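Long-range contact in brain-specific angiogenesis inhibitor 1-associated protein 2-like protein 2 (Mus musculus, PDB 3OK8), which binds phosphoinositides through its I-BAR domain and induces planar or gently curved membrane structures: residues Thr83-Val94 against Thr199-Met210. Numbering follows the deposited sequence. Where two conformers were deposited one is given.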
loop_
_atom_site.group_PDB
_atom_site.type_symbol
_atom_site.label_atom_id
_atom_site.label_comp_id
_atom_site.label_asym_id
_atom_site.label_seq_id
_atom_site.Cartn_x
_atom_site.Cartn_y
_atom_site.Cartn_z
ATOM N N THR A 83 -4.482 -13.007 -8.049
ATOM C CA THR A 83 -4.878 -11.599 -8.176
ATOM C C THR A 83 -3.956 -10.673 -7.404
ATOM O O THR A 83 -3.519 -9.639 -7.926
ATOM C CB THR A 83 -6.295 -11.344 -7.645
ATOM O OG1 THR A 83 -7.224 -12.148 -8.373
ATOM C CG2 THR A 83 -6.681 -9.858 -7.802
ATOM N N GLN A 84 -3.684 -11.031 -6.153
ATOM C CA GLN A 84 -2.805 -10.223 -5.341
ATOM C C GLN A 84 -1.440 -10.168 -6.025
ATOM O O GLN A 84 -0.827 -9.104 -6.118
ATOM C CB GLN A 84 -2.729 -10.751 -3.904
ATOM C CG GLN A 84 -1.679 -10.037 -3.043
ATOM C CD GLN A 84 -0.276 -10.521 -3.356
ATOM O OE1 GLN A 84 0.714 -9.835 -3.090
ATOM N NE2 GLN A 84 -0.187 -11.722 -3.934
ATOM N N ARG A 85 -0.966 -11.296 -6.553
ATOM C CA ARG A 85 0.305 -11.272 -7.272
ATOM C C ARG A 85 0.287 -10.233 -8.396
ATOM O O ARG A 85 1.251 -9.504 -8.581
ATOM C CB ARG A 85 0.662 -12.645 -7.816
ATOM C CG ARG A 85 2.071 -12.737 -8.365
ATOM C CD ARG A 85 2.510 -14.194 -8.524
ATOM N NE ARG A 85 1.616 -14.980 -9.377
ATOM C CZ ARG A 85 0.860 -15.992 -8.950
ATOM N NH1 ARG A 85 0.091 -16.650 -9.805
ATOM N NH2 ARG A 85 0.873 -16.352 -7.670
ATOM N N HIS A 86 -0.825 -10.142 -9.120
ATOM C CA HIS A 86 -0.949 -9.190 -10.231
ATOM C C HIS A 86 -0.952 -7.742 -9.771
ATOM O O HIS A 86 -0.214 -6.927 -10.312
ATOM C CB HIS A 86 -2.204 -9.458 -11.055
ATOM C CG HIS A 86 -2.220 -10.806 -11.702
ATOM N ND1 HIS A 86 -1.199 -11.250 -12.514
ATOM C CD2 HIS A 86 -3.137 -11.803 -11.667
ATOM C CE1 HIS A 86 -1.483 -12.467 -12.948
ATOM N NE2 HIS A 86 -2.653 -12.826 -12.446
ATOM N N LEU A 87 -1.798 -7.431 -8.787
ATOM C CA LEU A 87 -1.910 -6.080 -8.234
ATOM C C LEU A 87 -0.563 -5.596 -7.747
ATOM O O LEU A 87 -0.285 -4.404 -7.745
ATOM C CB LEU A 87 -2.899 -6.044 -7.060
ATOM C CG LEU A 87 -4.400 -5.887 -7.347
ATOM C CD1 LEU A 87 -4.904 -6.982 -8.274
ATOM C CD2 LEU A 87 -5.204 -5.883 -6.053
ATOM N N ASN A 88 0.263 -6.536 -7.307
ATOM C CA ASN A 88 1.587 -6.212 -6.812
ATOM C C ASN A 88 2.545 -5.915 -7.945
ATOM O O ASN A 88 3.415 -5.050 -7.816
ATOM C CB ASN A 88 2.151 -7.351 -5.972
ATOM C CG ASN A 88 3.471 -6.992 -5.329
ATOM O OD1 ASN A 88 4.522 -7.529 -5.688
ATOM N ND2 ASN A 88 3.429 -6.071 -4.379
ATOM N N SER A 89 2.400 -6.647 -9.048
ATOM C CA SER A 89 3.192 -6.366 -10.244
ATOM C C SER A 89 2.910 -4.946 -10.706
ATOM O O SER A 89 3.822 -4.203 -11.039
ATOM C CB SER A 89 2.856 -7.348 -11.357
ATOM O OG SER A 89 3.009 -8.680 -10.910
ATOM N N ASP A 90 1.623 -4.604 -10.704
ATOM C CA ASP A 90 1.104 -3.309 -11.091
ATOM C C ASP A 90 1.659 -2.235 -10.192
ATOM O O ASP A 90 1.980 -1.139 -10.650
ATOM C CB ASP A 90 -0.418 -3.304 -10.964
ATOM C CG ASP A 90 -1.109 -3.839 -12.198
ATOM O OD1 ASP A 90 -0.408 -4.109 -13.199
ATOM O OD2 ASP A 90 -2.353 -3.992 -12.165
ATOM N N LEU A 91 1.755 -2.544 -8.903
ATOM C CA LEU A 91 2.158 -1.531 -7.955
ATOM C C LEU A 91 3.664 -1.295 -7.960
ATOM O O LEU A 91 4.105 -0.166 -7.767
ATOM C CB LEU A 91 1.653 -1.833 -6.548
ATOM C CG LEU A 91 1.967 -0.691 -5.567
ATOM C CD1 LEU A 91 1.082 0.520 -5.848
ATOM C CD2 LEU A 91 1.858 -1.127 -4.109
ATOM N N GLU A 92 4.455 -2.344 -8.186
ATOM C CA GLU A 92 5.907 -2.163 -8.230
ATOM C C GLU A 92 6.320 -1.409 -9.508
ATOM O O GLU A 92 7.511 -1.204 -9.768
ATOM C CB GLU A 92 6.655 -3.493 -8.052
ATOM C CG GLU A 92 7.848 -3.402 -7.078
ATOM C CD GLU A 92 8.134 -4.710 -6.326
ATOM O OE1 GLU A 92 7.261 -5.608 -6.286
ATOM O OE2 GLU A 92 9.244 -4.835 -5.762
ATOM N N VAL A 93 5.327 -0.974 -10.285
ATOM C CA VAL A 93 5.574 -0.100 -11.428
ATOM C C VAL A 93 5.591 1.345 -10.972
ATOM O O VAL A 93 6.507 2.096 -11.288
ATOM C CB VAL A 93 4.494 -0.247 -12.516
ATOM C CG1 VAL A 93 4.850 0.608 -13.721
ATOM C CG2 VAL A 93 4.309 -1.724 -12.906
ATOM N N VAL A 94 4.556 1.724 -10.232
ATOM C CA VAL A 94 4.477 3.028 -9.584
ATOM C C VAL A 94 5.663 3.257 -8.642
ATOM O O VAL A 94 6.235 4.353 -8.596
ATOM C CB VAL A 94 3.189 3.100 -8.757
ATOM C CG1 VAL A 94 2.982 4.492 -8.177
ATOM C CG2 VAL A 94 1.997 2.648 -9.602
ATOM N N THR A 199 0.770 8.153 -12.539
ATOM C CA THR A 199 1.026 6.723 -12.642
ATOM C C THR A 199 0.181 5.975 -11.615
ATOM O O THR A 199 -0.379 4.919 -11.905
ATOM C CB THR A 199 2.513 6.387 -12.425
ATOM O OG1 THR A 199 2.851 6.581 -11.051
ATOM C CG2 THR A 199 3.397 7.284 -13.273
ATOM N N PHE A 200 0.073 6.542 -10.420
ATOM C CA PHE A 200 -0.631 5.886 -9.331
ATOM C C PHE A 200 -2.124 5.880 -9.573
ATOM O O PHE A 200 -2.811 4.911 -9.228
ATOM C CB PHE A 200 -0.331 6.566 -8.003
ATOM C CG PHE A 200 -1.062 5.967 -6.845
ATOM C CD1 PHE A 200 -0.673 4.734 -6.321
ATOM C CD2 PHE A 200 -2.142 6.624 -6.277
ATOM C CE1 PHE A 200 -1.345 4.168 -5.231
ATOM C CE2 PHE A 200 -2.822 6.072 -5.192
ATOM C CZ PHE A 200 -2.421 4.844 -4.665
ATOM N N LEU A 201 -2.619 6.971 -10.149
ATOM C CA LEU A 201 -3.988 7.020 -10.660
ATOM C C LEU A 201 -4.250 5.891 -11.665
ATOM O O LEU A 201 -5.318 5.272 -11.659
ATOM C CB LEU A 201 -4.251 8.376 -11.320
ATOM C CG LEU A 201 -5.701 8.642 -11.704
ATOM C CD1 LEU A 201 -6.651 8.038 -10.673
ATOM C CD2 LEU A 201 -5.929 10.142 -11.852
ATOM N N GLN A 202 -3.272 5.623 -12.530
ATOM C CA GLN A 202 -3.422 4.576 -13.545
ATOM C C GLN A 202 -3.544 3.201 -12.908
ATOM O O GLN A 202 -4.354 2.370 -13.321
ATOM C CB GLN A 202 -2.240 4.590 -14.516
ATOM C CG GLN A 202 -2.430 5.540 -15.681
ATOM C CD GLN A 202 -3.698 5.246 -16.464
ATOM O OE1 GLN A 202 -3.812 4.205 -17.125
ATOM N NE2 GLN A 202 -4.660 6.163 -16.397
ATOM N N PHE A 203 -2.720 2.965 -11.896
ATOM C CA PHE A 203 -2.783 1.724 -11.150
ATOM C C PHE A 203 -4.151 1.564 -10.494
ATOM O O PHE A 203 -4.704 0.465 -10.452
ATOM C CB PHE A 203 -1.669 1.696 -10.101
ATOM C CG PHE A 203 -1.950 0.788 -8.947
ATOM C CD1 PHE A 203 -1.589 -0.547 -8.997
ATOM C CD2 PHE A 203 -2.576 1.271 -7.807
ATOM C CE1 PHE A 203 -1.850 -1.388 -7.938
ATOM C CE2 PHE A 203 -2.845 0.435 -6.743
ATOM C CZ PHE A 203 -2.478 -0.899 -6.806
ATOM N N LEU A 204 -4.694 2.663 -9.983
ATOM C CA LEU A 204 -6.008 2.640 -9.351
ATOM C C LEU A 204 -7.097 2.113 -10.277
ATOM O O LEU A 204 -7.997 1.399 -9.828
ATOM C CB LEU A 204 -6.386 4.037 -8.845
ATOM C CG LEU A 204 -5.640 4.537 -7.603
ATOM C CD1 LEU A 204 -6.067 5.949 -7.229
ATOM C CD2 LEU A 204 -5.858 3.588 -6.426
ATOM N N GLY A 205 -7.019 2.472 -11.560
ATOM C CA GLY A 205 -8.030 2.081 -12.522
ATOM C C GLY A 205 -7.905 0.634 -12.962
ATOM O O GLY A 205 -8.910 -0.019 -13.247
ATOM N N ARG A 206 -6.665 0.152 -13.031
ATOM C CA ARG A 206 -6.357 -1.222 -13.369
ATOM C C ARG A 206 -6.841 -2.156 -12.267
ATOM O O ARG A 206 -7.653 -3.047 -12.510
ATOM C CB ARG A 206 -4.854 -1.391 -13.549
ATOM C CG ARG A 206 -4.396 -1.366 -14.987
ATOM C CD ARG A 206 -3.344 -2.442 -15.230
ATOM N NE ARG A 206 -3.488 -3.049 -16.552
ATOM C CZ ARG A 206 -4.140 -4.188 -16.790
ATOM N NH1 ARG A 206 -4.701 -4.866 -15.784
ATOM N NH2 ARG A 206 -4.220 -4.658 -18.032
ATOM N N ALA A 207 -6.336 -1.940 -11.057
ATOM C CA ALA A 207 -6.734 -2.720 -9.895
ATOM C C ALA A 207 -8.241 -2.691 -9.680
ATOM O O ALA A 207 -8.850 -3.722 -9.422
ATOM C CB ALA A 207 -6.016 -2.228 -8.661
ATOM N N ARG A 208 -8.843 -1.511 -9.772
ATOM C CA ARG A 208 -10.287 -1.409 -9.663
ATOM C C ARG A 208 -10.934 -2.202 -10.790
ATOM O O ARG A 208 -11.975 -2.826 -10.603
ATOM C CB ARG A 208 -10.759 0.039 -9.719
ATOM C CG ARG A 208 -12.152 0.206 -9.160
ATOM C CD ARG A 208 -12.565 1.645 -9.117
ATOM N NE ARG A 208 -13.139 2.078 -10.382
ATOM C CZ ARG A 208 -14.420 2.391 -10.550
ATOM N NH1 ARG A 208 -14.854 2.779 -11.744
ATOM N NH2 ARG A 208 -15.261 2.330 -9.520
ATOM N N GLY A 209 -10.298 -2.182 -11.959
ATOM C CA GLY A 209 -10.766 -2.946 -13.098
ATOM C C GLY A 209 -10.988 -4.420 -12.788
ATOM O O GLY A 209 -12.079 -4.939 -12.986
ATOM N N MET A 210 -9.959 -5.098 -12.290
ATOM C CA MET A 210 -10.062 -6.535 -12.062
ATOM C C MET A 210 -10.868 -6.920 -10.838
ATOM O O MET A 210 -11.385 -8.028 -10.768
ATOM C CB MET A 210 -8.689 -7.190 -12.003
ATOM C CG MET A 210 -7.713 -6.486 -11.129
ATOM S SD MET A 210 -6.083 -6.780 -11.821
ATOM C CE MET A 210 -5.704 -8.359 -11.077
#
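Phe203 and Leu91 meet because each carries its CG anti to its own backbone N (chi1 156° and -175°), which brings the CD1 methyl of Leu91 over the centre of the phenyl ring. This CH-pi contact puts Leu91 CD1 3.9 Å from the centroid of the Phe203 ring, and on the opposite face Ala207 CB lies offset toward the rim. At the ring edge, Phe203 CD1 meets Asp90 CB at 3.6 Å, while Phe203 CE1 comes within 3.4 Å of Leu87 O. The Phe203 side chain fits as a knob into a hole between Leu87, Asp90, Leu91 and Val94; an alanine in place of Phe203 would probably open a gap between the helices and leave the Leu91 methyl without its aromatic face. The two segments belong to helices 71-147 and 153-217 of the three-helix I-BAR (IMD) bundle; they run antiparallel, their axes 9.4 Å apart at closest approach. The second subunit of the dimer packs beside this seam, its Leu211 against Phe200. Val94 spreads its two methyls over one turn of the other helix, CG2 resting 3.8 Å from Phe203 CB and CG1 3.6 Å from Thr199 OG1, a hydroxyl that is hydrogen-bonded to Leu196 O. Beyond Ala207, the bent thioether of Met210 slides past Leu87, its CE methyl also reaching Thr83 CG2 and, at 3.7 Å, His86 CB. Asp90 OD2 lies over the aliphatic part of Arg206, 3.6 Å from its CD, with NH1 too distant for a salt bridge.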